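Local coordinates for alanine glyoxylate transaminase (Thermococcus litoralis, PDB 2ZC0), which probably transfers the amino group of alanine to glyoxylate, using pyridoxal 5'-phosphate as its cofactor, as expected for its aminotransferase family, at residues V125-P130 with F368-S373; V361-K366 with A377-F382. All coordinates share one frame; numbering follows the deposited sequence.

Contact 1: residues V125-P130 with F368-S373; sequences VITENP and FYTDES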
ATOM      1  N   VAL A 125       1.651   0.660 -15.637  1.00 28.15           N
ATOM      2  CA  VAL A 125       1.355   1.847 -16.413  1.00 32.32           C
ATOM      3  C   VAL A 125       2.226   1.710 -17.651  1.00 32.65           C
ATOM      4  O   VAL A 125       3.421   1.429 -17.542  1.00 31.58           O
ATOM      5  CB  VAL A 125       1.691   3.162 -15.655  1.00 30.51           C
ATOM      6  CG1 VAL A 125       2.985   3.039 -14.933  1.00 35.20           C
ATOM      7  CG2 VAL A 125       1.759   4.306 -16.634  1.00 31.69           C
ATOM      8  N   ILE A 126       1.625   1.856 -18.830  1.00 34.41           N
ATOM      9  CA  ILE A 126       2.387   1.722 -20.057  1.00 34.56           C
ATOM     10  C   ILE A 126       2.880   3.075 -20.542  1.00 34.17           C
ATOM     11  O   ILE A 126       2.182   4.081 -20.439  1.00 34.54           O
ATOM     12  CB  ILE A 126       1.562   0.950 -21.139  1.00 37.83           C
ATOM     13  CG1 ILE A 126       2.050   1.275 -22.549  1.00 36.96           C
ATOM     14  CG2 ILE A 126       0.102   1.243 -20.990  1.00 44.11           C
ATOM     15  CD1 ILE A 126       1.568   2.613 -23.083  1.00 39.46           C
ATOM     16  N   THR A 127       4.108   3.086 -21.049  1.00 32.52           N
ATOM     17  CA  THR A 127       4.750   4.298 -21.539  1.00 31.63           C
ATOM     18  C   THR A 127       5.474   3.984 -22.840  1.00 32.30           C
ATOM     19  O   THR A 127       5.468   2.848 -23.308  1.00 33.88           O
ATOM     20  CB  THR A 127       5.821   4.779 -20.552  1.00 29.56           C
ATOM     21  OG1 THR A 127       6.900   3.835 -20.538  1.00 24.87           O
ATOM     22  CG2 THR A 127       5.246   4.879 -19.144  1.00 29.83           C
ATOM     23  N   GLU A 128       6.100   4.995 -23.423  1.00 32.73           N
ATOM     24  CA  GLU A 128       6.887   4.793 -24.639  1.00 31.62           C
ATOM     25  C   GLU A 128       8.220   4.229 -24.139  1.00 33.62           C
ATOM     26  O   GLU A 128       8.472   4.234 -22.929  1.00 30.47           O
ATOM     27  CB  GLU A 128       7.098   6.139 -25.350  1.00 28.77           C
ATOM     28  CG  GLU A 128       5.862   6.634 -26.096  1.00 27.65           C
ATOM     29  CD  GLU A 128       5.624   8.122 -25.945  1.00 30.39           C
ATOM     30  OE1 GLU A 128       6.370   8.783 -25.196  1.00 33.28           O
ATOM     31  OE2 GLU A 128       4.672   8.638 -26.570  1.00 29.54           O
ATOM     32  N   ASN A 129       9.044   3.699 -25.042  1.00 33.82           N
ATOM     33  CA  ASN A 129      10.369   3.189 -24.664  1.00 34.25           C
ATOM     34  C   ASN A 129      11.367   3.715 -25.688  1.00 36.16           C
ATOM     35  O   ASN A 129      11.330   3.319 -26.858  1.00 37.22           O
ATOM     36  CB  ASN A 129      10.404   1.651 -24.631  1.00 32.97           C
ATOM     37  CG  ASN A 129      11.749   1.102 -24.116  1.00 33.26           C
ATOM     38  OD1 ASN A 129      12.484   1.793 -23.399  1.00 33.79           O
ATOM     39  ND2 ASN A 129      12.060  -0.145 -24.465  1.00 30.78           N
ATOM     40  N   PRO A 130      12.259   4.634 -25.267  1.00 35.84           N
ATOM     41  CA  PRO A 130      12.373   5.190 -23.911  1.00 34.69           C
ATOM     42  C   PRO A 130      11.282   6.220 -23.606  1.00 34.90           C
ATOM     43  O   PRO A 130      10.397   6.459 -24.430  1.00 34.44           O
ATOM     44  CB  PRO A 130      13.742   5.848 -23.936  1.00 34.75           C
ATOM     45  CG  PRO A 130      13.739   6.445 -25.330  1.00 35.77           C
ATOM     46  CD  PRO A 130      13.251   5.263 -26.160  1.00 34.47           C
ATOM     47  N   PHE A 368      16.713   6.321 -19.520  1.00 36.69           N
ATOM     48  CA  PHE A 368      15.386   6.626 -20.050  1.00 34.52           C
ATOM     49  C   PHE A 368      14.625   5.434 -20.632  1.00 33.87           C
ATOM     50  O   PHE A 368      13.461   5.586 -20.990  1.00 35.53           O
ATOM     51  CB  PHE A 368      15.475   7.711 -21.130  1.00 32.00           C
ATOM     52  CG  PHE A 368      16.060   9.009 -20.655  1.00 29.21           C
ATOM     53  CD1 PHE A 368      17.409   9.101 -20.332  1.00 29.10           C
ATOM     54  CD2 PHE A 368      15.269  10.154 -20.575  1.00 28.20           C
ATOM     55  CE1 PHE A 368      17.967  10.309 -19.942  1.00 24.81           C
ATOM     56  CE2 PHE A 368      15.815  11.364 -20.188  1.00 26.84           C
ATOM     57  CZ  PHE A 368      17.168  11.442 -19.872  1.00 28.22           C
ATOM     58  N   TYR A 369      15.266   4.265 -20.730  1.00 34.68           N
ATOM     59  CA  TYR A 369      14.622   3.054 -21.285  1.00 32.91           C
ATOM     60  C   TYR A 369      13.971   2.185 -20.213  1.00 33.47           C
ATOM     61  O   TYR A 369      14.479   2.084 -19.093  1.00 31.17           O
ATOM     62  CB  TYR A 369      15.637   2.209 -22.078  1.00 33.13           C
ATOM     63  CG  TYR A 369      16.104   2.878 -23.355  1.00 31.47           C
ATOM     64  CD1 TYR A 369      15.662   2.429 -24.610  1.00 32.85           C
ATOM     65  CD2 TYR A 369      16.925   4.004 -23.309  1.00 31.24           C
ATOM     66  CE1 TYR A 369      16.023   3.093 -25.783  1.00 32.52           C
ATOM     67  CE2 TYR A 369      17.289   4.676 -24.477  1.00 35.22           C
ATOM     68  CZ  TYR A 369      16.828   4.212 -25.709  1.00 33.13           C
ATOM     69  OH  TYR A 369      17.155   4.894 -26.850  1.00 34.36           O
ATOM     70  N   THR A 370      12.859   1.545 -20.583  1.00 34.24           N
ATOM     71  CA  THR A 370      12.074   0.704 -19.676  1.00 33.73           C
ATOM     72  C   THR A 370      12.518  -0.753 -19.670  1.00 36.24           C
ATOM     73  O   THR A 370      11.970  -1.593 -18.952  1.00 34.48           O
ATOM     74  CB  THR A 370      10.558   0.796 -20.026  1.00 36.16           C
ATOM     75  OG1 THR A 370      10.290   0.131 -21.273  1.00 35.97           O
ATOM     76  CG2 THR A 370      10.153   2.263 -20.159  1.00 32.99           C
ATOM     77  N   ASP A 371      13.524  -1.056 -20.473  1.00 38.08           N
ATOM     78  CA  ASP A 371      14.029  -2.409 -20.514  1.00 40.44           C
ATOM     79  C   ASP A 371      15.544  -2.369 -20.648  1.00 41.81           C
ATOM     80  O   ASP A 371      16.168  -1.375 -20.285  1.00 41.33           O
ATOM     81  CB  ASP A 371      13.349  -3.216 -21.647  1.00 40.39           C
ATOM     82  CG  ASP A 371      13.663  -2.696 -23.049  1.00 41.56           C
ATOM     83  OD1 ASP A 371      13.082  -3.264 -23.998  1.00 41.80           O
ATOM     84  OD2 ASP A 371      14.467  -1.754 -23.222  1.00 41.04           O
ATOM     85  N   GLU A 372      16.147  -3.430 -21.163  1.00 45.32           N
ATOM     86  CA  GLU A 372      17.599  -3.456 -21.281  1.00 48.03           C
ATOM     87  C   GLU A 372      18.166  -2.784 -22.518  1.00 47.81           C
ATOM     88  O   GLU A 372      19.356  -2.905 -22.795  1.00 49.54           O
ATOM     89  CB  GLU A 372      18.092  -4.896 -21.189  1.00 50.29           C
ATOM     90  CG  GLU A 372      18.880  -5.189 -19.915  1.00 56.50           C
ATOM     91  CD  GLU A 372      18.331  -4.452 -18.695  1.00 59.78           C
ATOM     92  OE1 GLU A 372      18.690  -3.266 -18.497  1.00 59.99           O
ATOM     93  OE2 GLU A 372      17.532  -5.058 -17.947  1.00 61.99           O
ATOM     94  N   SER A 373      17.323  -2.058 -23.245  1.00 47.12           N
ATOM     95  CA  SER A 373      17.757  -1.359 -24.453  1.00 46.43           C
ATOM     96  C   SER A 373      18.314   0.020 -24.121  1.00 43.93           C
ATOM     97  O   SER A 373      18.207   0.485 -22.990  1.00 42.91           O
ATOM     98  CB  SER A 373      16.581  -1.185 -25.420  1.00 46.27           C
ATOM     99  OG  SER A 373      15.935  -2.415 -25.678  1.00 49.38           O
TER

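Contact 2: residues V361-K366 with A377-F382; sequences VVVPGK and AIRLNF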
ATOM      1  N   VAL A 361      29.199  18.273 -21.464  1.00 44.23           N
ATOM      2  CA  VAL A 361      28.241  17.458 -20.724  1.00 42.82           C
ATOM      3  C   VAL A 361      27.035  16.987 -21.534  1.00 41.49           C
ATOM      4  O   VAL A 361      26.369  17.785 -22.185  1.00 40.10           O
ATOM      5  CB  VAL A 361      27.685  18.222 -19.494  1.00 41.30           C
ATOM      6  CG1 VAL A 361      26.854  17.294 -18.658  1.00 40.32           C
ATOM      7  CG2 VAL A 361      28.822  18.818 -18.678  1.00 43.19           C
ATOM      8  N   VAL A 362      26.754  15.690 -21.466  1.00 40.54           N
ATOM      9  CA  VAL A 362      25.616  15.090 -22.156  1.00 41.89           C
ATOM     10  C   VAL A 362      24.938  14.135 -21.162  1.00 41.68           C
ATOM     11  O   VAL A 362      25.471  13.908 -20.074  1.00 42.40           O
ATOM     12  CB  VAL A 362      26.064  14.274 -23.402  1.00 42.01           C
ATOM     13  CG1 VAL A 362      26.762  15.182 -24.419  1.00 39.64           C
ATOM     14  CG2 VAL A 362      26.987  13.156 -22.970  1.00 42.43           C
ATOM     15  N   VAL A 363      23.782  13.576 -21.529  1.00 40.87           N
ATOM     16  CA  VAL A 363      23.065  12.641 -20.650  1.00 41.53           C
ATOM     17  C   VAL A 363      23.087  11.196 -21.183  1.00 41.72           C
ATOM     18  O   VAL A 363      22.684  10.945 -22.312  1.00 42.08           O
ATOM     19  CB  VAL A 363      21.577  13.068 -20.450  1.00 40.53           C
ATOM     20  CG1 VAL A 363      20.886  12.099 -19.522  1.00 39.52           C
ATOM     21  CG2 VAL A 363      21.502  14.475 -19.880  1.00 38.59           C
ATOM     22  N   PRO A 364      23.530  10.237 -20.352  1.00 42.88           N
ATOM     23  CA  PRO A 364      23.668   8.790 -20.580  1.00 45.00           C
ATOM     24  C   PRO A 364      22.646   8.031 -21.446  1.00 47.07           C
ATOM     25  O   PRO A 364      22.976   6.969 -22.002  1.00 51.57           O
ATOM     26  CB  PRO A 364      23.757   8.232 -19.163  1.00 44.04           C
ATOM     27  CG  PRO A 364      24.550   9.290 -18.465  1.00 44.31           C
ATOM     28  CD  PRO A 364      23.924  10.576 -18.969  1.00 43.54           C
ATOM     29  N   GLY A 365      21.416   8.528 -21.549  1.00 44.69           N
ATOM     30  CA  GLY A 365      20.422   7.867 -22.396  1.00 41.07           C
ATOM     31  C   GLY A 365      19.789   6.583 -21.879  1.00 38.73           C
ATOM     32  O   GLY A 365      18.563   6.457 -21.801  1.00 35.59           O
ATOM     33  N   LYS A 366      20.630   5.623 -21.521  1.00 36.82           N
ATOM     34  CA  LYS A 366      20.169   4.338 -21.008  1.00 37.31           C
ATOM     35  C   LYS A 366      19.124   4.412 -19.894  1.00 37.64           C
ATOM     36  O   LYS A 366      18.197   3.590 -19.848  1.00 38.36           O
ATOM     37  CB  LYS A 366      21.354   3.528 -20.485  1.00 36.00           C
ATOM     38  CG  LYS A 366      20.947   2.197 -19.881  1.00 36.77           C
ATOM     39  CD  LYS A 366      20.602   1.208 -20.971  1.00 38.45           C
ATOM     40  CE  LYS A 366      19.997  -0.062 -20.420  1.00 39.63           C
ATOM     41  NZ  LYS A 366      18.564   0.123 -20.030  1.00 43.00           N
ATOM     42  N   ALA A 377      22.751   4.778 -26.081  1.00 43.89           N
ATOM     43  CA  ALA A 377      22.088   6.053 -26.296  1.00 41.94           C
ATOM     44  C   ALA A 377      22.725   7.209 -25.538  1.00 42.07           C
ATOM     45  O   ALA A 377      23.301   7.031 -24.470  1.00 42.43           O
ATOM     46  CB  ALA A 377      20.618   5.939 -25.921  1.00 40.29           C
ATOM     47  N   ILE A 378      22.625   8.400 -26.114  1.00 41.03           N
ATOM     48  CA  ILE A 378      23.143   9.608 -25.490  1.00 41.94           C
ATOM     49  C   ILE A 378      22.186  10.736 -25.856  1.00 41.41           C
ATOM     50  O   ILE A 378      21.964  11.014 -27.037  1.00 42.66           O
ATOM     51  CB  ILE A 378      24.570   9.976 -25.991  1.00 43.03           C
ATOM     52  CG1 ILE A 378      25.635   9.201 -25.201  1.00 43.71           C
ATOM     53  CG2 ILE A 378      24.814  11.470 -25.822  1.00 41.00           C
ATOM     54  CD1 ILE A 378      25.777   7.750 -25.593  1.00 47.14           C
ATOM     55  N   ARG A 379      21.603  11.382 -24.855  1.00 40.74           N
ATOM     56  CA  ARG A 379      20.683  12.470 -25.143  1.00 39.70           C
ATOM     57  C   ARG A 379      21.438  13.787 -25.233  1.00 40.01           C
ATOM     58  O   ARG A 379      22.299  14.087 -24.397  1.00 41.20           O
ATOM     59  CB  ARG A 379      19.614  12.550 -24.065  1.00 40.04           C
ATOM     60  CG  ARG A 379      18.405  13.365 -24.454  1.00 41.32           C
ATOM     61  CD  ARG A 379      17.558  13.612 -23.230  1.00 35.25           C
ATOM     62  NE  ARG A 379      18.195  14.621 -22.398  1.00 36.87           N
ATOM     63  CZ  ARG A 379      17.718  15.054 -21.237  1.00 35.12           C
ATOM     64  NH1 ARG A 379      16.587  14.555 -20.755  1.00 32.74           N
ATOM     65  NH2 ARG A 379      18.358  16.015 -20.585  1.00 30.64           N
ATOM     66  N   LEU A 380      21.115  14.567 -26.255  1.00 39.08           N
ATOM     67  CA  LEU A 380      21.758  15.851 -26.478  1.00 38.52           C
ATOM     68  C   LEU A 380      20.718  16.947 -26.517  1.00 39.12           C
ATOM     69  O   LEU A 380      19.686  16.814 -27.180  1.00 41.08           O
ATOM     70  CB  LEU A 380      22.505  15.853 -27.817  1.00 39.43           C
ATOM     71  CG  LEU A 380      23.529  14.755 -28.089  1.00 39.68           C
ATOM     72  CD1 LEU A 380      24.102  14.935 -29.503  1.00 39.28           C
ATOM     73  CD2 LEU A 380      24.635  14.832 -27.037  1.00 38.10           C
ATOM     74  N   ASN A 381      21.005  18.041 -25.830  1.00 37.47           N
ATOM     75  CA  ASN A 381      20.095  19.167 -25.781  1.00 37.29           C
ATOM     76  C   ASN A 381      20.638  20.348 -26.584  1.00 36.15           C
ATOM     77  O   ASN A 381      21.833  20.622 -26.527  1.00 35.26           O
ATOM     78  CB  ASN A 381      19.894  19.587 -24.325  1.00 35.22           C
ATOM     79  CG  ASN A 381      19.295  20.948 -24.211  1.00 34.67           C
ATOM     80  OD1 ASN A 381      19.989  21.923 -23.893  1.00 38.27           O
ATOM     81  ND2 ASN A 381      18.004  21.044 -24.496  1.00 34.58           N
ATOM     82  N   PHE A 382      19.779  21.052 -27.320  1.00 35.20           N
ATOM     83  CA  PHE A 382      20.246  22.204 -28.095  1.00 37.36           C
ATOM     84  C   PHE A 382      19.601  23.534 -27.700  1.00 39.50           C
ATOM     85  O   PHE A 382      19.948  24.582 -28.247  1.00 41.08           O
ATOM     86  CB  PHE A 382      20.058  21.975 -29.611  1.00 34.70           C
ATOM     87  CG  PHE A 382      18.662  21.608 -30.014  1.00 32.36           C
ATOM     88  CD1 PHE A 382      18.280  20.277 -30.101  1.00 33.07           C
ATOM     89  CD2 PHE A 382      17.731  22.587 -30.312  1.00 31.83           C
ATOM     90  CE1 PHE A 382      16.982  19.923 -30.484  1.00 31.93           C
ATOM     91  CE2 PHE A 382      16.434  22.252 -30.692  1.00 31.18           C
ATOM     92  CZ  PHE A 382      16.058  20.913 -30.778  1.00 30.83           C
TER

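Contact 1: residues V125-P130 with F368-S373
The side-chain amide of N129 reaches the loop 368-373 with both of its polar ends. CG stands anti to the backbone N (chi1 -175°), which carries N129 OD1 to the backbone N of T370, 2.9 Å away; the bond is nearly straight, yet the donor lies well above the carbonyl plane. The other end, N129 ND2, donates to D371 OD2 at 3.2 Å, with the carboxylate oxygen almost in the amide plane and met from above its own plane, the two planes being 80° apart. OG1 of T370 comes up beside the amide, 3.3 Å from N129 CG, while its methyl CG2 turns back to T127 OG1, which itself donates to E128 O.

P130 follows through a cis peptide bond and lies alongside Y369, pointing the same way. P130 CB sits over the centre of one face of the Y369 ring, 3.6 Å from its centroid, in a CH-pi contact, and P130 CD lies 3.5 Å from Y369 CE1. P130 CB is also pressed against F368 O, 3.0 Å away.

Behind this shell, D371 OD2 accepts from S373 N in an Asx turn and from S373 OG, so three donors grip one oxygen and hold the carboxylate that faces N129. L136 of helix 133-140 and I146 of strand 145-152 pack on the T370 side chain, about 6 Å from a bound zinc ion. The contact thus joins strand 124-129 of the large sheet, and the cis-proline after it, to the loop before strand 377-381. With both amide ends engaged, N129 is fixed in rotation, and the donors around D371 OD2 would be expected to favour an ionised carboxylate.

Contact 2: residues V361-K366 with A377-F382
Two backbone hydrogen bonds join V363 and R379 as an antiparallel hydrogen-bonded pair, a single bridge at the side of strand 377-381. R379 N donates to V363 O at 2.8 Å, and V363 N returns a longer bond to R379 O at 3.3 Å; both donors lie in the carbonyl planes. V363 O is also approached by the CA of I378.

R379 extends with CG anti to the backbone N (chi1 -164°) and bends at chi3. V363 lies alongside it, CB over one face of the guanidinium and V363 CG2 3.6 Å from R379 NH2. The charged end is bonded elsewhere: NH2 to A40 O and NH1 to N186 OD1, a residue of the cofactor pocket.

On V362, CG1 is squeezed to 3.4 Å from L380 CD2, and CB meets I378 CG2 at 3.9 Å. A351 and L354 of helix 347-357 also pack on this valine. Past P364 the chain turns sharply: P364 O, which accepts from K366 N, stands just 2.5 Å from A377 O, a strained approach of two acceptors. G365, at positive phi (75°), brings its CA to 3.6 Å from A377 O without a side chain to intervene.

The R379 side chain lies about 6 Å from the bound PMP; its guanidinium, packed on an aliphatic side chain, is held in a fixed pose, consistent with the arginine that receives the substrate carboxylate in related aminotransferases.

In the fold
The segments alternate along the chain, in the order 125-130, 361-366, 368-373, 377-382, so the loop between strands 360-361 and 377-381 serves both contacts, whose centres are 16 Å apart. Contact 1 ties this C-terminal loop to strand 124-129 of the large mixed sheet of the cofactor-binding domain; contact 2 anchors its start to strand 377-381, which pairs with strand 336-340. K366 NZ connects them, donating to the carbonyls of D371 and S373, and the ring of F368 packs against V363 and R379. The C-terminal region carrying R379 is thereby joined to the domain that holds the cofactor, next to the active site.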